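Local coordinates for protein O-methyltransferase (Saccharopolyspora spinosa, PDB 4CE0) that probably transfers a methyl group from S-adenosylmethionine to the rhamnose 4'-hydroxyl of spinosyns, with magnesium bound, during antibiotic biosynthesis, at residues Gly77-Thr82 and Leu179-Leu184; Gly88-Met93 and Val107-Ser112; Asp187-Thr192 and Gln220-Gly225. All coordinates share one frame; numbering follows the deposited sequence.

How the contacts relate
The three contacts illustrate how a Rossmann-like methyltransferase spreads one cofactor site over distant parts of its chain, since each touches the bound SAH. Contact 1, between neighbouring parallel strands of the sheet, brings E81 to the carboxylate end of the ligand. Contact 2, its centre 9 Å away, packs the helix that follows the first strand against the second strand, which brings D111 and S112 to the ribose and adenine. The two meet directly, with F79 O 2.8 Å from W108 N. Contact 3 lies with its centre about 17 Å from that of contact 1 and about 20 Å from that of contact 2; its S191 reaches the adenine.

Contact 1: residues Gly77-Thr82 and Leu179-Leu184; sequences GDFAET and LAVLRL. With SAH (S-adenosyl-L-homocysteine), chain B.
E81 and R183 run side by side along one face of the sheet and meet in a salt bridge, OE2 to NH1 2.9 Å. The carboxylate and guanidinium planes stand 67° apart, yet OE2 lies close to the guanidinium plane and accepts at its edge. CG of E81 is anti to the backbone N (chi1 -171°) and the chain runs on extended; E81 OE2 is also 2.8 Å from SAH O. R183 has further partners in the magnesium ligands: its NH2 pairs with D212 and its NH1 with D185.

The middle of the ladder is tight. R183 N donates to A80 O at 2.8 Å in a nearly straight bond, and T82 N donates to R183 O. On the face of A80, its CB presses against L179 CD2 at 3.5 Å; on the other, F79 CD1 rests 3.8 Å from V181 CB, under cover of helix 56-73 and helix 88-100. The N-terminal end is more open to solvent, G77 and D78 being partly exposed. There the register slips at a beta bulge: D78 O takes a short bond from A180 N (2.7 Å) and a weak one from V181 N. The D78 carboxylate turns elsewhere, to T106 N and W108 NE1.

Strand 78-82 and residues 181-184 run parallel, 8° apart; strands 78-82 and 179-184 are the adjacent first and fourth strands of the 3-2-1-4-5-7-6 sheet of class I methyltransferases.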
loop_
_atom_site.group_PDB
_atom_site.type_symbol
_atom_site.label_atom_id
_atom_site.label_comp_id
_atom_site.label_asym_id
_atom_site.label_seq_id
_atom_site.Cartn_x
_atom_site.Cartn_y
_atom_site.Cartn_z
ATOM N N GLY A 77 -13.460 0.611 24.285
ATOM C CA GLY A 77 -14.502 0.060 23.437
ATOM C C GLY A 77 -14.028 -0.344 22.067
ATOM O O GLY A 77 -12.874 -0.135 21.721
ATOM N N ASP A 78 -14.931 -0.972 21.326
ATOM C CA ASP A 78 -14.655 -1.475 20.005
ATOM C C ASP A 78 -14.938 -0.379 19.009
ATOM O O ASP A 78 -15.331 0.765 19.376
ATOM C CB ASP A 78 -15.549 -2.682 19.702
ATOM C CG ASP A 78 -15.196 -3.891 20.527
ATOM O OD1 ASP A 78 -14.035 -3.999 20.980
ATOM O OD2 ASP A 78 -16.103 -4.736 20.733
ATOM N N PHE A 79 -14.757 -0.717 17.742
ATOM C CA PHE A 79 -15.037 0.236 16.678
ATOM C C PHE A 79 -16.102 -0.416 15.861
ATOM O O PHE A 79 -16.113 -1.627 15.736
ATOM C CB PHE A 79 -13.804 0.467 15.788
ATOM C CG PHE A 79 -12.604 1.006 16.512
ATOM C CD1 PHE A 79 -12.720 1.655 17.724
ATOM C CD2 PHE A 79 -11.354 0.900 15.940
ATOM C CE1 PHE A 79 -11.580 2.178 18.376
ATOM C CE2 PHE A 79 -10.224 1.408 16.582
ATOM C CZ PHE A 79 -10.346 2.045 17.808
ATOM N N ALA A 80 -16.981 0.367 15.269
ATOM C CA ALA A 80 -18.009 -0.198 14.443
ATOM C C ALA A 80 -18.311 0.704 13.279
ATOM O O ALA A 80 -18.404 1.921 13.472
ATOM C CB ALA A 80 -19.287 -0.433 15.288
ATOM N N GLU A 81 -18.496 0.119 12.092
ATOM C CA GLU A 81 -19.043 0.869 10.955
ATOM C C GLU A 81 -20.315 0.224 10.428
ATOM O O GLU A 81 -20.355 -0.969 10.096
ATOM C CB GLU A 81 -18.041 1.087 9.803
ATOM C CG GLU A 81 -18.604 2.081 8.705
ATOM C CD GLU A 81 -17.776 2.155 7.448
ATOM O OE1 GLU A 81 -17.301 1.076 6.997
ATOM O OE2 GLU A 81 -17.608 3.283 6.897
ATOM N N THR A 82 -21.361 1.042 10.369
ATOM C CA THR A 82 -22.639 0.631 9.834
ATOM C C THR A 82 -22.713 1.179 8.443
ATOM O O THR A 82 -23.020 2.371 8.226
ATOM C CB THR A 82 -23.861 1.057 10.716
ATOM O OG1 THR A 82 -23.899 2.480 10.938
ATOM C CG2 THR A 82 -23.797 0.364 12.042
ATOM N N LEU A 179 -18.484 0.818 22.516
ATOM C CA LEU A 179 -17.862 1.352 21.335
ATOM C C LEU A 179 -17.103 2.577 21.750
ATOM O O LEU A 179 -17.587 3.374 22.553
ATOM C CB LEU A 179 -18.927 1.735 20.289
ATOM C CG LEU A 179 -19.688 0.585 19.603
ATOM C CD1 LEU A 179 -20.864 1.092 18.757
ATOM C CD2 LEU A 179 -18.751 -0.222 18.747
ATOM N N ALA A 180 -15.923 2.736 21.169
ATOM C CA ALA A 180 -15.173 3.972 21.290
ATOM C C ALA A 180 -15.331 4.809 20.033
ATOM O O ALA A 180 -15.152 6.031 20.062
ATOM C CB ALA A 180 -13.704 3.661 21.521
ATOM N N VAL A 181 -15.607 4.152 18.910
ATOM C CA VAL A 181 -15.842 4.860 17.650
ATOM C C VAL A 181 -17.032 4.238 16.927
ATOM O O VAL A 181 -17.131 3.043 16.796
ATOM C CB VAL A 181 -14.577 4.837 16.714
ATOM C CG1 VAL A 181 -14.883 5.398 15.323
ATOM C CG2 VAL A 181 -13.409 5.535 17.348
ATOM N N LEU A 182 -17.930 5.072 16.439
ATOM C CA LEU A 182 -19.126 4.603 15.749
ATOM C C LEU A 182 -19.193 5.372 14.456
ATOM O O LEU A 182 -19.373 6.598 14.466
ATOM C CB LEU A 182 -20.386 4.847 16.616
ATOM C CG LEU A 182 -21.749 4.677 15.924
ATOM C CD1 LEU A 182 -21.897 3.240 15.404
ATOM C CD2 LEU A 182 -22.930 5.065 16.854
ATOM N N ARG A 183 -18.984 4.671 13.343
ATOM C CA ARG A 183 -18.989 5.299 12.024
ATOM C C ARG A 183 -20.265 4.921 11.268
ATOM O O ARG A 183 -20.574 3.746 11.123
ATOM C CB ARG A 183 -17.737 4.939 11.232
ATOM C CG ARG A 183 -17.580 5.749 9.955
ATOM C CD ARG A 183 -16.254 5.486 9.206
ATOM N NE ARG A 183 -16.022 6.705 8.476
ATOM C CZ ARG A 183 -16.568 7.009 7.308
ATOM N NH1 ARG A 183 -17.277 6.106 6.625
ATOM N NH2 ARG A 183 -16.344 8.215 6.811
ATOM N N LEU A 184 -21.029 5.933 10.852
ATOM C CA LEU A 184 -22.306 5.728 10.138
ATOM C C LEU A 184 -22.107 6.083 8.685
ATOM O O LEU A 184 -21.718 7.215 8.344
ATOM C CB LEU A 184 -23.417 6.573 10.712
ATOM C CG LEU A 184 -24.186 6.038 11.909
ATOM C CD1 LEU A 184 -23.297 5.835 13.100
ATOM C CD2 LEU A 184 -25.274 7.021 12.228
HETATM N N SAH B . -16.918 2.903 1.050
HETATM C CA SAH B . -18.029 3.245 1.954
HETATM C CB SAH B . -19.253 2.366 1.876
HETATM C CG SAH B . -20.617 2.635 2.510
HETATM S SD SAH B . -21.790 2.397 1.141
HETATM C C SAH B . -17.328 3.003 3.230
HETATM O O SAH B . -18.049 2.899 4.208
HETATM O OXT SAH B . -15.971 2.961 2.984
HETATM C "C5'" SAH B . -23.348 2.053 2.034
HETATM C "C4'" SAH B . -23.413 0.663 2.683
HETATM O "O4'" SAH B . -24.446 0.611 3.645
HETATM C "C3'" SAH B . -23.714 -0.481 1.711
HETATM O "O3'" SAH B . -22.662 -1.417 1.819
HETATM C "C2'" SAH B . -25.070 -1.073 2.116
HETATM O "O2'" SAH B . -25.274 -2.492 1.944
HETATM C "C1'" SAH B . -25.154 -0.625 3.578
HETATM N N9 SAH B . -26.510 -0.404 4.136
HETATM C C8 SAH B . -27.268 0.735 3.967
HETATM N N7 SAH B . -28.398 0.585 4.672
HETATM C C5 SAH B . -28.364 -0.601 5.319
HETATM C C6 SAH B . -29.253 -1.260 6.170
HETATM N N6 SAH B . -30.416 -0.709 6.514
HETATM N N1 SAH B . -28.935 -2.503 6.662
HETATM C C2 SAH B . -27.736 -3.111 6.353
HETATM N N3 SAH B . -26.884 -2.463 5.488
HETATM C C4 SAH B . -27.164 -1.220 5.007
#

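Contact 2: residues Gly88-Met93 and Val107-Ser112. With SAH (S-adenosyl-L-homocysteine), chain B.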
loop_
_atom_site.group_PDB
_atom_site.type_symbol
_atom_site.label_atom_id
_atom_site.label_comp_id
_atom_site.label_asym_id
_atom_site.label_seq_id
_atom_site.Cartn_x
_atom_site.Cartn_y
_atom_site.Cartn_z
ATOM N N GLY A 88 -13.355 -0.972 3.071
ATOM C CA GLY A 88 -12.141 -0.184 3.132
ATOM C C GLY A 88 -11.953 0.599 4.418
ATOM O O GLY A 88 -10.871 0.601 5.015
ATOM N N ALA A 89 -13.004 1.274 4.848
ATOM C CA ALA A 89 -12.928 2.056 6.075
ATOM C C ALA A 89 -12.690 1.157 7.278
ATOM O O ALA A 89 -11.946 1.497 8.182
ATOM C CB ALA A 89 -14.187 2.867 6.260
ATOM N N CYS A 90 -13.359 0.010 7.300
ATOM C CA CYS A 90 -13.149 -0.956 8.357
ATOM C C CYS A 90 -11.772 -1.576 8.313
ATOM O O CYS A 90 -11.154 -1.814 9.358
ATOM C CB CYS A 90 -14.188 -2.058 8.236
ATOM S SG CYS A 90 -15.846 -1.517 8.732
ATOM N N ILE A 91 -11.296 -1.878 7.115
ATOM C CA ILE A 91 -9.896 -2.325 6.970
ATOM C C ILE A 91 -8.950 -1.298 7.595
ATOM O O ILE A 91 -8.030 -1.654 8.356
ATOM C CB ILE A 91 -9.537 -2.578 5.509
ATOM C CG1 ILE A 91 -10.308 -3.794 4.995
ATOM C CG2 ILE A 91 -8.049 -2.878 5.323
ATOM C CD1 ILE A 91 -10.352 -3.887 3.511
ATOM N N PHE A 92 -9.196 -0.025 7.306
ATOM C CA PHE A 92 -8.360 1.020 7.856
ATOM C C PHE A 92 -8.374 1.058 9.375
ATOM O O PHE A 92 -7.323 1.111 9.986
ATOM C CB PHE A 92 -8.737 2.395 7.314
ATOM C CG PHE A 92 -7.801 3.460 7.745
ATOM C CD1 PHE A 92 -6.506 3.507 7.210
ATOM C CD2 PHE A 92 -8.177 4.390 8.708
ATOM C CE1 PHE A 92 -5.624 4.487 7.611
ATOM C CE2 PHE A 92 -7.305 5.370 9.124
ATOM C CZ PHE A 92 -6.017 5.428 8.561
ATOM N N MET A 93 -9.553 0.976 9.993
ATOM C CA MET A 93 -9.596 0.982 11.456
ATOM C C MET A 93 -8.812 -0.208 12.007
ATOM O O MET A 93 -8.090 -0.096 12.998
ATOM C CB MET A 93 -11.041 0.940 11.967
ATOM C CG MET A 93 -11.844 2.110 11.555
ATOM S SD MET A 93 -13.417 2.213 12.421
ATOM C CE MET A 93 -14.327 1.037 11.482
ATOM N N VAL A 107 -13.110 -4.657 15.654
ATOM C CA VAL A 107 -13.703 -3.843 14.591
ATOM C C VAL A 107 -14.903 -4.614 14.093
ATOM O O VAL A 107 -14.755 -5.746 13.591
ATOM C CB VAL A 107 -12.694 -3.575 13.421
ATOM C CG1 VAL A 107 -13.361 -2.780 12.266
ATOM C CG2 VAL A 107 -11.465 -2.832 13.949
ATOM N N TRP A 108 -16.084 -4.034 14.296
ATOM C CA TRP A 108 -17.335 -4.612 13.846
ATOM C C TRP A 108 -17.704 -4.111 12.473
ATOM O O TRP A 108 -17.827 -2.906 12.224
ATOM C CB TRP A 108 -18.472 -4.309 14.829
ATOM C CG TRP A 108 -18.251 -4.942 16.155
ATOM C CD1 TRP A 108 -17.528 -4.448 17.220
ATOM C CD2 TRP A 108 -18.752 -6.207 16.555
ATOM N NE1 TRP A 108 -17.559 -5.357 18.266
ATOM C CE2 TRP A 108 -18.292 -6.452 17.868
ATOM C CE3 TRP A 108 -19.529 -7.185 15.915
ATOM C CZ2 TRP A 108 -18.624 -7.616 18.566
ATOM C CZ3 TRP A 108 -19.839 -8.343 16.607
ATOM C CH2 TRP A 108 -19.380 -8.546 17.915
ATOM N N VAL A 109 -17.902 -5.060 11.580
ATOM C CA VAL A 109 -18.131 -4.748 10.187
ATOM C C VAL A 109 -19.578 -5.071 9.953
ATOM O O VAL A 109 -19.945 -6.253 9.797
ATOM C CB VAL A 109 -17.227 -5.596 9.286
ATOM C CG1 VAL A 109 -17.500 -5.311 7.793
ATOM C CG2 VAL A 109 -15.784 -5.358 9.646
ATOM N N VAL A 110 -20.401 -4.020 9.949
ATOM C CA VAL A 110 -21.845 -4.183 10.029
ATOM C C VAL A 110 -22.531 -3.722 8.760
ATOM O O VAL A 110 -22.523 -2.531 8.415
ATOM C CB VAL A 110 -22.469 -3.382 11.202
ATOM C CG1 VAL A 110 -23.877 -3.848 11.444
ATOM C CG2 VAL A 110 -21.630 -3.443 12.475
ATOM N N ASP A 111 -23.182 -4.657 8.092
ATOM C CA ASP A 111 -23.760 -4.372 6.800
ATOM C C ASP A 111 -24.803 -5.420 6.444
ATOM O O ASP A 111 -24.867 -6.486 7.067
ATOM C CB ASP A 111 -22.654 -4.371 5.746
ATOM C CG ASP A 111 -23.053 -3.617 4.489
ATOM O OD1 ASP A 111 -23.805 -4.180 3.659
ATOM O OD2 ASP A 111 -22.593 -2.472 4.322
ATOM N N SER A 112 -25.614 -5.133 5.431
ATOM C CA SER A 112 -26.467 -6.181 4.852
ATOM C C SER A 112 -25.636 -7.152 4.005
ATOM O O SER A 112 -25.963 -8.324 3.909
ATOM C CB SER A 112 -27.523 -5.570 3.950
ATOM O OG SER A 112 -26.877 -4.951 2.865
HETATM N N SAH B . -16.918 2.903 1.050
HETATM C CA SAH B . -18.029 3.245 1.954
HETATM C CB SAH B . -19.253 2.366 1.876
HETATM C CG SAH B . -20.617 2.635 2.510
HETATM S SD SAH B . -21.790 2.397 1.141
HETATM C C SAH B . -17.328 3.003 3.230
HETATM O O SAH B . -18.049 2.899 4.208
HETATM O OXT SAH B . -15.971 2.961 2.984
HETATM C "C5'" SAH B . -23.348 2.053 2.034
HETATM C "C4'" SAH B . -23.413 0.663 2.683
HETATM O "O4'" SAH B . -24.446 0.611 3.645
HETATM C "C3'" SAH B . -23.714 -0.481 1.711
HETATM O "O3'" SAH B . -22.662 -1.417 1.819
HETATM C "C2'" SAH B . -25.070 -1.073 2.116
HETATM O "O2'" SAH B . -25.274 -2.492 1.944
HETATM C "C1'" SAH B . -25.154 -0.625 3.578
HETATM N N9 SAH B . -26.510 -0.404 4.136
HETATM C C8 SAH B . -27.268 0.735 3.967
HETATM N N7 SAH B . -28.398 0.585 4.672
HETATM C C5 SAH B . -28.364 -0.601 5.319
HETATM C C6 SAH B . -29.253 -1.260 6.170
HETATM N N6 SAH B . -30.416 -0.709 6.514
HETATM N N1 SAH B . -28.935 -2.503 6.662
HETATM C C2 SAH B . -27.736 -3.111 6.353
HETATM N N3 SAH B . -26.884 -2.463 5.488
HETATM C C4 SAH B . -27.164 -1.220 5.007
#
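C90 sits against two valines of the adjoining strand, its CB 3.9 Å from V109 CG2 and 4.2 Å from V107 CG1. The backbone joins in, C90 O lying 3.8 Å from V107 CG1, and SG adds a second touch on the same V109 methyl. One turn further along the helix, M93 bends at chi3 (-80°), and its CE, the terminal methyl, comes against V107 CG1 at 4.0 Å. V107 CG1, anti to the backbone N (chi1 177°), touches both C90 and M93. No hydrogen bond crosses here; the contact is small, buried and largely apolar.

The next shell fixes both partners. Strand 78-82 touches the helix through E81 on C90 and F79 on M93, while V109 also packs on V160 and F162 of strand 160-164. Helix and strand run antiparallel, their axes 174° apart and 8.8 Å from each other.

Beyond the valines the strand ends at the cofactor. The D111 carboxylate accepts both ribose hydroxyls, O2' on OD1 at 2.8 Å and O3' on OD2 at 2.7 Å. Next to it, S112 N donates to adenine N3 at 3.0 Å. Backbone N-H groups of F113 and V84 reach OD1 and OD2 of D111 respectively, and so help to hold the carboxylate in position. Strand 78-82, helix 88-100 and strand 107-111 form a beta-alpha-beta unit, and an acidic residue gripping the ribose at the end of its second strand is a hallmark of Rossmann-like methyltransferases.

Contact 3: residues Asp187-Thr192 and Gln220-Gly225. With SAH (S-adenosyl-L-homocysteine), chain B.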
loop_
_atom_site.group_PDB
_atom_site.type_symbol
_atom_site.label_atom_id
_atom_site.label_comp_id
_atom_site.label_asym_id
_atom_site.label_seq_id
_atom_site.Cartn_x
_atom_site.Cartn_y
_atom_site.Cartn_z
ATOM N N ASP A 187 -26.602 5.697 3.890
ATOM C CA ASP A 187 -27.094 6.987 3.436
ATOM C C ASP A 187 -28.522 7.309 3.894
ATOM O O ASP A 187 -28.871 8.468 4.102
ATOM C CB ASP A 187 -27.031 7.018 1.919
ATOM C CG ASP A 187 -25.603 6.967 1.405
ATOM O OD1 ASP A 187 -24.785 7.810 1.850
ATOM O OD2 ASP A 187 -25.291 6.078 0.585
ATOM N N LEU A 188 -29.345 6.289 4.049
ATOM C CA LEU A 188 -30.769 6.502 4.251
ATOM C C LEU A 188 -31.060 7.021 5.646
ATOM O O LEU A 188 -30.287 6.810 6.581
ATOM C CB LEU A 188 -31.519 5.194 4.023
ATOM C CG LEU A 188 -31.104 4.420 2.764
ATOM C CD1 LEU A 188 -31.979 3.181 2.570
ATOM C CD2 LEU A 188 -31.217 5.310 1.565
ATOM N N TYR A 189 -32.200 7.682 5.771
ATOM C CA TYR A 189 -32.742 8.066 7.054
ATOM C C TYR A 189 -32.851 6.876 7.988
ATOM O O TYR A 189 -32.329 6.890 9.126
ATOM C CB TYR A 189 -34.137 8.668 6.841
ATOM C CG TYR A 189 -34.777 9.129 8.122
ATOM C CD1 TYR A 189 -35.438 8.239 8.956
ATOM C CD2 TYR A 189 -34.699 10.451 8.504
ATOM C CE1 TYR A 189 -36.000 8.667 10.136
ATOM C CE2 TYR A 189 -35.249 10.893 9.662
ATOM C CZ TYR A 189 -35.908 10.010 10.483
ATOM O OH TYR A 189 -36.469 10.478 11.654
ATOM N N GLU A 190 -33.528 5.831 7.528
ATOM C CA GLU A 190 -33.754 4.653 8.383
ATOM C C GLU A 190 -32.460 3.971 8.856
ATOM O O GLU A 190 -32.363 3.541 10.018
ATOM C CB GLU A 190 -34.627 3.620 7.664
ATOM C CG GLU A 190 -36.050 4.109 7.390
ATOM C CD GLU A 190 -36.823 4.484 8.654
ATOM O OE1 GLU A 190 -36.694 3.779 9.686
ATOM O OE2 GLU A 190 -37.571 5.489 8.602
ATOM N N SER A 191 -31.495 3.853 7.947
ATOM C CA SER A 191 -30.210 3.233 8.247
ATOM C C SER A 191 -29.492 4.029 9.333
ATOM O O SER A 191 -29.002 3.470 10.321
ATOM C CB SER A 191 -29.340 3.199 6.991
ATOM O OG SER A 191 -29.974 2.473 5.951
ATOM N N THR A 192 -29.464 5.348 9.144
ATOM C CA THR A 192 -28.826 6.262 10.083
ATOM C C THR A 192 -29.536 6.216 11.430
ATOM O O THR A 192 -28.892 6.068 12.477
ATOM C CB THR A 192 -28.831 7.717 9.532
ATOM O OG1 THR A 192 -28.242 7.730 8.231
ATOM C CG2 THR A 192 -28.073 8.643 10.440
ATOM N N GLN A 220 -29.042 13.592 7.417
ATOM C CA GLN A 220 -28.984 14.805 8.258
ATOM C C GLN A 220 -30.224 14.943 9.163
ATOM O O GLN A 220 -30.144 15.250 10.371
ATOM C CB GLN A 220 -28.859 16.026 7.342
ATOM C CG GLN A 220 -28.478 17.299 8.033
ATOM C CD GLN A 220 -28.355 18.451 7.064
ATOM O OE1 GLN A 220 -27.454 18.482 6.233
ATOM N NE2 GLN A 220 -29.279 19.395 7.150
ATOM N N ASP A 221 -31.374 14.710 8.556
ATOM C CA ASP A 221 -32.634 14.673 9.265
ATOM C C ASP A 221 -32.673 13.622 10.372
ATOM O O ASP A 221 -33.191 13.889 11.450
ATOM C CB ASP A 221 -33.772 14.517 8.257
ATOM C CG ASP A 221 -34.035 15.827 7.462
ATOM O OD1 ASP A 221 -33.264 16.817 7.607
ATOM O OD2 ASP A 221 -35.012 15.870 6.683
ATOM N N ALA A 222 -32.100 12.440 10.140
ATOM C CA ALA A 222 -32.024 11.460 11.205
ATOM C C ALA A 222 -31.146 11.942 12.355
ATOM O O ALA A 222 -31.486 11.752 13.517
ATOM C CB ALA A 222 -31.536 10.102 10.687
ATOM N N VAL A 223 -30.004 12.535 12.026
ATOM C CA VAL A 223 -29.030 12.938 13.030
ATOM C C VAL A 223 -29.600 14.049 13.908
ATOM O O VAL A 223 -29.533 14.000 15.134
ATOM C CB VAL A 223 -27.723 13.431 12.358
ATOM C CG1 VAL A 223 -26.771 13.973 13.398
ATOM C CG2 VAL A 223 -27.056 12.302 11.502
ATOM N N LYS A 224 -30.158 15.069 13.272
ATOM C CA LYS A 224 -30.821 16.117 14.020
ATOM C C LYS A 224 -32.050 15.545 14.781
ATOM O O LYS A 224 -32.248 15.836 15.967
ATOM C CB LYS A 224 -31.177 17.279 13.079
ATOM C CG LYS A 224 -29.922 18.007 12.565
ATOM C CD LYS A 224 -30.184 18.964 11.405
ATOM C CE LYS A 224 -31.148 20.067 11.800
ATOM N NZ LYS A 224 -30.470 21.321 12.253
ATOM N N GLY A 225 -32.845 14.701 14.132
ATOM C CA GLY A 225 -34.021 14.153 14.798
ATOM C C GLY A 225 -33.610 13.307 15.991
ATOM O O GLY A 225 -34.198 13.383 17.060
HETATM N N SAH B . -16.918 2.903 1.050
HETATM C CA SAH B . -18.029 3.245 1.954
HETATM C CB SAH B . -19.253 2.366 1.876
HETATM C CG SAH B . -20.617 2.635 2.510
HETATM S SD SAH B . -21.790 2.397 1.141
HETATM C C SAH B . -17.328 3.003 3.230
HETATM O O SAH B . -18.049 2.899 4.208
HETATM O OXT SAH B . -15.971 2.961 2.984
HETATM C "C5'" SAH B . -23.348 2.053 2.034
HETATM C "C4'" SAH B . -23.413 0.663 2.683
HETATM O "O4'" SAH B . -24.446 0.611 3.645
HETATM C "C3'" SAH B . -23.714 -0.481 1.711
HETATM O "O3'" SAH B . -22.662 -1.417 1.819
HETATM C "C2'" SAH B . -25.070 -1.073 2.116
HETATM O "O2'" SAH B . -25.274 -2.492 1.944
HETATM C "C1'" SAH B . -25.154 -0.625 3.578
HETATM N N9 SAH B . -26.510 -0.404 4.136
HETATM C C8 SAH B . -27.268 0.735 3.967
HETATM N N7 SAH B . -28.398 0.585 4.672
HETATM C C5 SAH B . -28.364 -0.601 5.319
HETATM C C6 SAH B . -29.253 -1.260 6.170
HETATM N N6 SAH B . -30.416 -0.709 6.514
HETATM N N1 SAH B . -28.935 -2.503 6.662
HETATM C C2 SAH B . -27.736 -3.111 6.353
HETATM N N3 SAH B . -26.884 -2.463 5.488
HETATM C C4 SAH B . -27.164 -1.220 5.007
#
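The Y189 ring turns one face to A222, whose CB stands 3.8 Å above the ring plane, offset toward the rim. Measured to the centroid the CH-pi contact is 4.1 Å long and 21° off the ring normal. The ring's CE2 comes closest to the backbone of helix 219-230, at 3.5 Å from A222 N, with D221 C lying obliquely beside it. CG of Y189 is anti to the backbone N (chi1 -179°), and the ring end of the side chain comes nearer to helix 219-230. The second flat group is the adenine of SAH, met at N7 of its five-membered ring by the S191 hydroxyl, which donates from OG at 2.8 Å.

The methyl of A222 is shared. Besides the Y189 ring it meets T192, one turn further along, where CG2 comes within 3.8 Å of A222 CB. T192 CG2 also touches V223 CG2 at 3.9 Å, and A222, V223, the T192 methyl and a face of the Y189 ring make the apolar seam between the helices.

T192 divides its roles between its branches. While CG2 packs against A222 and V223, OG1 lies beside the backbone N (chi1 -54°) and donates back to L188 O at 2.8 Å, tilted from the carbonyl plane. T192 N donates to that oxygen from the opposite face, so two bonds grip it in the first turn of the helix, with L188 at the N-cap position.

In the fold, strand 179-184 leads into helix 189-199, and T192 CG2 also packs on L184 of that strand. Strand 207-211 similarly precedes helix 219-230, and S218 bonds to D187 O just ahead of the seam. Helices 189-199 and 219-230 thus meet near their N-terminal ends, each following a strand of the sheet.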